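Local coordinates for serine-rich secreted cell wall anchored (LPXTG-motif ) protein (Lactobacillus reuteri ATCC 53608, PDB 5NXK), which probably acts as a cell-wall-anchored adhesin whose beta-solenoid helps the bacterium interact with its gut host, at residues Asp73-Asn78 / Thr99-Asp104; Ala183-Met188 / Asn218-Ile223; Ile223-Gly228 / Val250-Gln255. All coordinates share one frame; numbering follows the deposited sequence.

Contact 1 of 3, residues Asp73-Asn78 / Thr99-Asp104; sequences DLTIEN and TVTYKD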
# COMPACT_ATOMS: atom_id res chain seq x y z
N ASP A 73 -5.76 -13.76 -5.28
CA ASP A 73 -5.80 -12.54 -6.05
C ASP A 73 -7.14 -11.85 -5.75
O ASP A 73 -8.19 -12.40 -6.06
CB ASP A 73 -5.63 -12.83 -7.54
CG ASP A 73 -5.09 -11.64 -8.31
OD1 ASP A 73 -5.86 -10.68 -8.53
OD2 ASP A 73 -3.91 -11.68 -8.71
N LEU A 74 -7.09 -10.70 -5.09
CA LEU A 74 -8.30 -9.96 -4.70
C LEU A 74 -8.34 -8.62 -5.42
O LEU A 74 -7.41 -7.83 -5.27
CB LEU A 74 -8.36 -9.74 -3.19
CG LEU A 74 -9.48 -8.84 -2.66
CD1 LEU A 74 -10.87 -9.42 -2.96
CD2 LEU A 74 -9.32 -8.61 -1.17
N THR A 75 -9.37 -8.38 -6.21
CA THR A 75 -9.55 -7.10 -6.88
C THR A 75 -10.80 -6.38 -6.36
O THR A 75 -11.85 -6.99 -6.23
CB THR A 75 -9.64 -7.31 -8.41
OG1 THR A 75 -8.40 -7.85 -8.88
CG2 THR A 75 -9.90 -6.03 -9.14
N ILE A 76 -10.66 -5.10 -6.01
CA ILE A 76 -11.80 -4.26 -5.66
C ILE A 76 -11.87 -3.09 -6.63
O ILE A 76 -10.87 -2.39 -6.83
CB ILE A 76 -11.72 -3.76 -4.21
CG1 ILE A 76 -11.58 -4.94 -3.24
CG2 ILE A 76 -12.94 -2.91 -3.88
CD1 ILE A 76 -11.53 -4.55 -1.77
N GLU A 77 -13.02 -2.90 -7.28
CA GLU A 77 -13.18 -1.84 -8.28
C GLU A 77 -14.30 -0.89 -7.89
O GLU A 77 -15.33 -1.34 -7.38
CB GLU A 77 -13.51 -2.40 -9.65
CG GLU A 77 -12.74 -3.61 -10.08
CD GLU A 77 -13.07 -4.01 -11.52
OE1 GLU A 77 -12.30 -4.78 -12.13
OE2 GLU A 77 -14.12 -3.56 -12.02
N ASN A 78 -14.08 0.40 -8.12
CA ASN A 78 -15.14 1.41 -8.08
C ASN A 78 -15.87 1.38 -6.74
O ASN A 78 -17.08 1.18 -6.67
CB ASN A 78 -16.11 1.20 -9.23
CG ASN A 78 -17.09 2.36 -9.39
OD1 ASN A 78 -16.85 3.47 -8.89
ND2 ASN A 78 -18.19 2.11 -10.08
N THR A 99 -2.12 -11.03 -3.63
CA THR A 99 -2.07 -9.88 -4.51
C THR A 99 -3.39 -9.13 -4.38
O THR A 99 -4.45 -9.74 -4.49
CB THR A 99 -1.83 -10.31 -5.96
OG1 THR A 99 -0.56 -10.99 -6.04
CG2 THR A 99 -1.82 -9.11 -6.89
N VAL A 100 -3.32 -7.83 -4.09
CA VAL A 100 -4.50 -6.98 -3.95
C VAL A 100 -4.44 -5.90 -5.02
O VAL A 100 -3.39 -5.25 -5.25
CB VAL A 100 -4.58 -6.33 -2.55
CG1 VAL A 100 -5.75 -5.34 -2.48
CG2 VAL A 100 -4.70 -7.40 -1.44
N THR A 101 -5.56 -5.69 -5.70
CA THR A 101 -5.65 -4.67 -6.72
C THR A 101 -6.80 -3.73 -6.39
O THR A 101 -7.93 -4.18 -6.21
CB THR A 101 -5.86 -5.30 -8.11
OG1 THR A 101 -4.72 -6.09 -8.42
CG2 THR A 101 -6.03 -4.22 -9.19
N TYR A 102 -6.49 -2.45 -6.28
CA TYR A 102 -7.51 -1.41 -6.13
C TYR A 102 -7.64 -0.68 -7.45
O TYR A 102 -6.68 -0.09 -7.94
CB TYR A 102 -7.13 -0.40 -5.05
CG TYR A 102 -7.33 -0.82 -3.61
CD1 TYR A 102 -7.87 -2.06 -3.27
CD2 TYR A 102 -6.96 0.03 -2.57
CE1 TYR A 102 -8.05 -2.42 -1.93
CE2 TYR A 102 -7.13 -0.32 -1.25
CZ TYR A 102 -7.68 -1.55 -0.94
OH TYR A 102 -7.83 -1.88 0.39
N LYS A 103 -8.82 -0.71 -8.05
CA LYS A 103 -9.04 0.01 -9.29
C LYS A 103 -10.18 1.03 -9.12
O LYS A 103 -11.28 0.66 -8.72
CB LYS A 103 -9.33 -0.95 -10.43
CG LYS A 103 -9.70 -0.26 -11.73
CD LYS A 103 -9.98 -1.28 -12.84
CE LYS A 103 -10.30 -0.61 -14.18
NZ LYS A 103 -10.26 -1.62 -15.30
N ASP A 104 -9.89 2.30 -9.38
CA ASP A 104 -10.88 3.37 -9.17
C ASP A 104 -11.45 3.31 -7.76
O ASP A 104 -12.65 3.40 -7.54
CB ASP A 104 -11.99 3.29 -10.22
CG ASP A 104 -11.46 3.52 -11.63
OD1 ASP A 104 -10.60 4.40 -11.81
OD2 ASP A 104 -11.89 2.81 -12.57
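Ile76 lays its CD1 methyl beside the ring of Tyr102, 4.1 Å from CE1, both side chains leaving neighbouring strands in the same direction. With CG1 beside the backbone N and the chain extended beyond it, the isoleucine brings this methyl up to the ring obliquely, and Leu74 and Val100 continue the same apolar face. The other face shows how a solenoid repeats a conformation from coil to coil. Thr75 and Thr101 both hold OG1 beside the backbone N (chi1 -64° and -63°), which places Thr75 OG1 3.7 Å from Thr101 CB. Thr101 OG1 also receives a weak hydrogen bond from Asn125 ND2. Asp73 joins this row through OD2, which comes to 3.7 Å from Thr99 CB. Glu77 and Lys103 both leave on this face but turn differently at the first torsion; Glu77 OE1 and Lys103 NZ stay 4.9 Å apart, so any attraction is probably modest.

Beneath these pairs the strands lie 4.7 Å apart at their axes and only 10° from parallel. Leu74 and Ile76 each use both N and O: Leu74 bonds Thr99 O and Thr101 N, Ile76 bonds Thr101 O and Lys103 N. Asn78 N to Lys103 O, at 2.9 Å, extends the series into the corner, where Asn78 and Asp104 both adopt left-handed backbone conformations and Asp104 OD1 accepts from Asn129 N. Strand 41-46 flanks 73-77 and strand 122-127 flanks 99-102 in one parallel sheet, while Val90 of strand 90-92 and Leu81 of strand 79-83 meet the apolar face from inside the solenoid.

Contact 2 of 3, residues Ala183-Met188 / Asn218-Ile223; sequences ATDIDM and NTEYNI
Asp185 O is gripped by two successive backbone donors of the next coil, Glu220 N at 2.7 Å and Tyr221 N at 3.2 Å. The register slips here: Asp185 is matched with Thr219 but Ile186 with Tyr221, and Glu220 is the extra residue. Beyond it Asp187 N bonds Tyr221 O, and Met188 N bonds Asn222 O at 2.8 Å, keeping the chains parallel through matching corners at Asp187 and Asn222.

The buried carboxylate of Asp187 is the polar centre of these corners. Thr219 OG1 donates to Asp187 OD1 over 2.7 Å, on the syn side of that oxygen, and Asn222 ND2 meets Asp187 OD2 on the anti side at 2.8 Å; each comes from clearly outside the carboxylate plane. The asparagine bond has its acceptor in the amide plane and an N-H...O angle of 164°, amide and carboxylate planes lying 43° apart. Asn181 ND2 adds a second bond to OD1 and Asn215 ND2 one to OD2, so four donors serve the two oxygens and probably favour the ionised form.

Asn218, its CG anti to the backbone N (chi1 171°), brings its ND2 up to the other coil, where it bonds Thr184 O at 2.8 Å, and also bonds Thr219 OG1. Ile186 crosses Tyr221 on the sheet face that these two share, its CG1 3.7 Å from CD2 of the ring. Asp185 OD1 and Glu220 OE2 stand 3.6 Å apart despite their like charge, a repulsion that the salt bridge from Lys159 to Glu220 OE2 probably eases.

Asn222 OD1 passes the chain of bonds on to Asn249 ND2, the matching position one coil later. Polar side chains hydrogen-bonded from coil to coil at matching turns are characteristic of parallel beta-helices, the fold of the pectate lyase-like clan.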
# COMPACT_ATOMS: atom_id res chain seq x y z
N ALA A 183 -2.13 11.42 8.97
CA ALA A 183 -2.29 10.50 10.09
C ALA A 183 -1.05 9.70 10.45
O ALA A 183 -0.85 9.36 11.62
CB ALA A 183 -3.43 9.53 9.78
N THR A 184 -0.22 9.38 9.46
CA THR A 184 0.89 8.47 9.71
C THR A 184 2.24 9.03 9.25
O THR A 184 2.30 9.97 8.45
CB THR A 184 0.62 7.10 9.05
OG1 THR A 184 0.31 7.29 7.67
CG2 THR A 184 -0.58 6.41 9.74
N ASP A 185 3.33 8.44 9.75
CA ASP A 185 4.67 8.96 9.50
C ASP A 185 5.17 8.62 8.10
O ASP A 185 6.06 9.30 7.57
CB ASP A 185 5.67 8.41 10.52
CG ASP A 185 5.30 8.77 11.95
OD1 ASP A 185 4.85 9.91 12.19
OD2 ASP A 185 5.50 7.92 12.84
N ILE A 186 4.65 7.54 7.53
CA ILE A 186 5.19 7.03 6.27
C ILE A 186 4.03 6.76 5.31
O ILE A 186 3.01 6.23 5.73
CB ILE A 186 6.02 5.73 6.51
CG1 ILE A 186 7.14 5.99 7.52
CG2 ILE A 186 6.60 5.21 5.19
CD1 ILE A 186 7.90 4.73 7.93
N ASP A 187 4.16 7.16 4.04
CA ASP A 187 3.09 6.90 3.06
C ASP A 187 3.12 5.44 2.58
O ASP A 187 2.08 4.79 2.52
CB ASP A 187 3.19 7.84 1.85
CG ASP A 187 3.02 9.32 2.22
OD1 ASP A 187 2.45 9.64 3.29
OD2 ASP A 187 3.45 10.18 1.42
N MET A 188 4.30 4.95 2.22
CA MET A 188 4.45 3.56 1.76
C MET A 188 5.64 2.92 2.44
O MET A 188 6.76 3.39 2.28
CB MET A 188 4.66 3.50 0.25
CG MET A 188 3.50 3.96 -0.61
SD MET A 188 3.97 3.94 -2.36
CE MET A 188 2.41 4.36 -3.13
N ASN A 218 2.87 16.60 6.90
CA ASN A 218 2.56 15.48 7.79
C ASN A 218 3.58 14.35 7.79
O ASN A 218 4.03 13.89 8.83
CB ASN A 218 1.19 14.91 7.43
CG ASN A 218 0.89 13.61 8.18
OD1 ASN A 218 0.29 13.63 9.26
ND2 ASN A 218 1.31 12.48 7.61
N THR A 219 3.92 13.88 6.59
CA THR A 219 4.67 12.65 6.43
C THR A 219 6.18 12.85 6.61
O THR A 219 6.73 13.84 6.15
CB THR A 219 4.38 12.07 5.04
OG1 THR A 219 2.99 11.70 4.99
CG2 THR A 219 5.23 10.86 4.74
N GLU A 220 6.83 11.92 7.30
CA GLU A 220 8.29 11.98 7.42
C GLU A 220 8.99 11.39 6.20
O GLU A 220 9.89 12.00 5.66
CB GLU A 220 8.75 11.28 8.70
CG GLU A 220 8.23 11.93 9.96
CD GLU A 220 8.81 11.33 11.23
OE1 GLU A 220 9.71 11.97 11.82
OE2 GLU A 220 8.39 10.23 11.62
N TYR A 221 8.58 10.19 5.77
CA TYR A 221 9.12 9.59 4.55
C TYR A 221 7.98 9.19 3.62
O TYR A 221 7.04 8.54 4.07
CB TYR A 221 9.95 8.33 4.82
CG TYR A 221 10.71 8.27 6.11
CD1 TYR A 221 11.56 9.28 6.49
CD2 TYR A 221 10.57 7.16 6.94
CE1 TYR A 221 12.26 9.21 7.68
CE2 TYR A 221 11.27 7.08 8.13
CZ TYR A 221 12.11 8.10 8.50
OH TYR A 221 12.80 8.02 9.69
N ASN A 222 8.05 9.56 2.35
CA ASN A 222 7.02 9.11 1.41
C ASN A 222 7.11 7.59 1.19
O ASN A 222 6.12 6.87 1.27
CB ASN A 222 7.12 9.83 0.07
CG ASN A 222 6.88 11.33 0.19
OD1 ASN A 222 7.77 12.12 -0.09
ND2 ASN A 222 5.68 11.71 0.62
N ILE A 223 8.31 7.12 0.88
CA ILE A 223 8.54 5.72 0.58
C ILE A 223 9.71 5.20 1.40
O ILE A 223 10.81 5.73 1.35
CB ILE A 223 8.81 5.48 -0.92
CG1 ILE A 223 7.66 6.00 -1.78
CG2 ILE A 223 9.04 3.99 -1.19
CD1 ILE A 223 7.95 5.90 -3.29

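Contact 3 of 3, residues Ile223-Gly228 / Val250-Gln255; sequences IKLDGG and VRIIPQ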
# COMPACT_ATOMS: atom_id res chain seq x y z
N ILE A 223 8.31 7.12 0.88
CA ILE A 223 8.54 5.72 0.58
C ILE A 223 9.71 5.20 1.40
O ILE A 223 10.81 5.73 1.35
CB ILE A 223 8.81 5.48 -0.92
CG1 ILE A 223 7.66 6.00 -1.78
CG2 ILE A 223 9.04 3.99 -1.19
CD1 ILE A 223 7.95 5.90 -3.29
N LYS A 224 9.46 4.16 2.19
CA LYS A 224 10.53 3.54 2.93
C LYS A 224 10.67 2.11 2.43
O LYS A 224 9.72 1.32 2.48
CB LYS A 224 10.27 3.58 4.44
CG LYS A 224 11.49 3.14 5.22
CD LYS A 224 11.32 3.11 6.73
CE LYS A 224 12.67 2.79 7.36
NZ LYS A 224 13.00 3.70 8.47
N LEU A 225 11.86 1.79 1.94
CA LEU A 225 12.14 0.50 1.32
C LEU A 225 13.10 -0.28 2.23
O LEU A 225 14.21 0.19 2.51
CB LEU A 225 12.74 0.70 -0.08
CG LEU A 225 11.88 1.43 -1.13
CD1 LEU A 225 12.69 1.72 -2.40
CD2 LEU A 225 10.60 0.66 -1.46
N ASP A 226 12.65 -1.43 2.72
CA ASP A 226 13.43 -2.25 3.65
C ASP A 226 13.47 -3.72 3.20
O ASP A 226 13.26 -4.63 4.00
CB ASP A 226 12.86 -2.15 5.07
CG ASP A 226 13.30 -0.87 5.79
OD1 ASP A 226 14.50 -0.51 5.70
OD2 ASP A 226 12.44 -0.22 6.42
N GLY A 227 13.69 -3.93 1.90
CA GLY A 227 13.92 -5.25 1.33
C GLY A 227 15.25 -5.85 1.77
O GLY A 227 16.28 -5.16 1.77
N GLY A 228 15.25 -7.13 2.13
CA GLY A 228 16.47 -7.79 2.57
C GLY A 228 17.53 -7.99 1.48
O GLY A 228 18.72 -8.02 1.79
N VAL A 250 12.39 9.14 -0.57
CA VAL A 250 12.63 7.70 -0.58
C VAL A 250 13.77 7.38 0.37
O VAL A 250 14.85 7.98 0.30
CB VAL A 250 12.98 7.14 -1.98
CG1 VAL A 250 13.17 5.60 -1.91
CG2 VAL A 250 11.91 7.51 -2.99
N ARG A 251 13.52 6.44 1.27
CA ARG A 251 14.51 6.07 2.26
C ARG A 251 14.92 4.61 2.14
O ARG A 251 14.08 3.73 2.24
CB ARG A 251 13.98 6.35 3.65
CG ARG A 251 14.87 5.94 4.80
CD ARG A 251 14.70 7.05 5.81
NE ARG A 251 15.25 6.78 7.12
CZ ARG A 251 15.75 7.72 7.91
NH1 ARG A 251 15.79 8.99 7.52
NH2 ARG A 251 16.22 7.38 9.10
N ILE A 252 16.21 4.37 1.92
CA ILE A 252 16.74 3.01 1.91
C ILE A 252 17.87 2.91 2.92
O ILE A 252 19.03 3.15 2.60
CB ILE A 252 17.24 2.61 0.53
CG1 ILE A 252 16.20 2.99 -0.54
CG2 ILE A 252 17.55 1.10 0.50
CD1 ILE A 252 16.63 2.69 -1.95
N ILE A 253 17.50 2.55 4.14
CA ILE A 253 18.45 2.40 5.24
C ILE A 253 18.11 1.10 5.96
O ILE A 253 16.97 0.91 6.40
CB ILE A 253 18.38 3.60 6.22
CG1 ILE A 253 18.85 4.90 5.53
CG2 ILE A 253 19.24 3.34 7.45
CD1 ILE A 253 18.76 6.15 6.45
N PRO A 254 19.08 0.17 6.06
CA PRO A 254 18.77 -1.13 6.67
C PRO A 254 18.27 -1.00 8.11
O PRO A 254 18.74 -0.14 8.85
CB PRO A 254 20.10 -1.88 6.60
CG PRO A 254 20.85 -1.23 5.44
CD PRO A 254 20.44 0.22 5.49
N GLN A 255 17.30 -1.84 8.48
CA GLN A 255 16.71 -1.82 9.82
C GLN A 255 17.69 -2.31 10.90
O GLN A 255 17.55 -1.96 12.08
CB GLN A 255 15.45 -2.69 9.84
CG GLN A 255 14.26 -2.04 9.15
CD GLN A 255 13.57 -1.02 10.03
OE1 GLN A 255 13.91 0.17 10.01
NE2 GLN A 255 12.55 -1.46 10.78
O HOH W 1 15.71 1.65 8.65
O HOH W 2 15.77 4.50 9.31
O HOH W 3 15.99 -2.98 6.32
O HOH W 4 14.73 2.06 4.67
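Leu225 crosses Val250 and Ile252 obliquely, CD1 lying 3.9 Å from Val250 CG1 and 4.1 Å from Ile252 CD1. Lys224 and Arg251 instead run alongside each other on the reverse face, both with CG anti to the backbone N (chi1 -170° for Lys224). Their cationic ends come close without bonding, Lys224 NZ 4.0 Å from Arg251 NE. Water 2, at the guanidinium edge, accepts from both NZ and Arg251 NH2 and probably softens the meeting. Salt bridges from NH2 to Asp156 and from NH1 to Asp248 probably offset the arginine charge in part. Ile253 CD1 rests over one face of the guanidinium, near its margin, 3.5 Å from the plane.

The backbone beneath is the parallel pairing of a beta-solenoid, with equivalent strands of consecutive coils bonded edge to edge: Arg251 N to Ile223 O, then Leu225 N to Arg251 O. Ile223 and Val250 turn inward to Phe233 of strand 230-235. End to end, 223-226 and 250-255 differ in direction by 28°; beyond Leu225 no further backbone bond joins them.

Waters and side chains take over there. Asp226 meets Gln255 at about a right angle, CG to CG 3.7 Å, with carboxylate and amide planes 32° apart. Asp226 OD2 is held by Trp189 NE1, whereas OD1 is brought to 2.9 Å from Ile253 O, another acceptor. Water 3 donates to Asp226 OD1 and accepts from Gln255 N at 2.8 Å, which probably helps OD1 tolerate the close acceptor. Water 4 also donates to OD1 and accepts from Ile253 N. Water 1 spans the two segments as well, donating to Ile253 O and, over 2.7 Å, to Gln255 OE1, and taking a weak bond from Lys224 NZ; the amide's NE2 bonds Arg153 O.

In the fold
All three contacts join consecutive coils of one solenoid, but at different places along it. Contact 1 lies on the opposite side of the chain's centre from the other two, its centre 23 Å from that of contact 2 and 26 Å from that of contact 3. Contacts 2 and 3, with centres 13 Å apart, meet directly on strand 221-226 and share Ile223. Met188 O and Lys224 N, 2.8 Å apart, probably form a hydrogen bond there, Ile186 CD1 packs on Lys224 CD, and Tyr221 OH lies 3.4 Å from Arg251 CZ. Together they follow three neighbouring strands, 186-191, 221-226 and 248-252, across one parallel sheet.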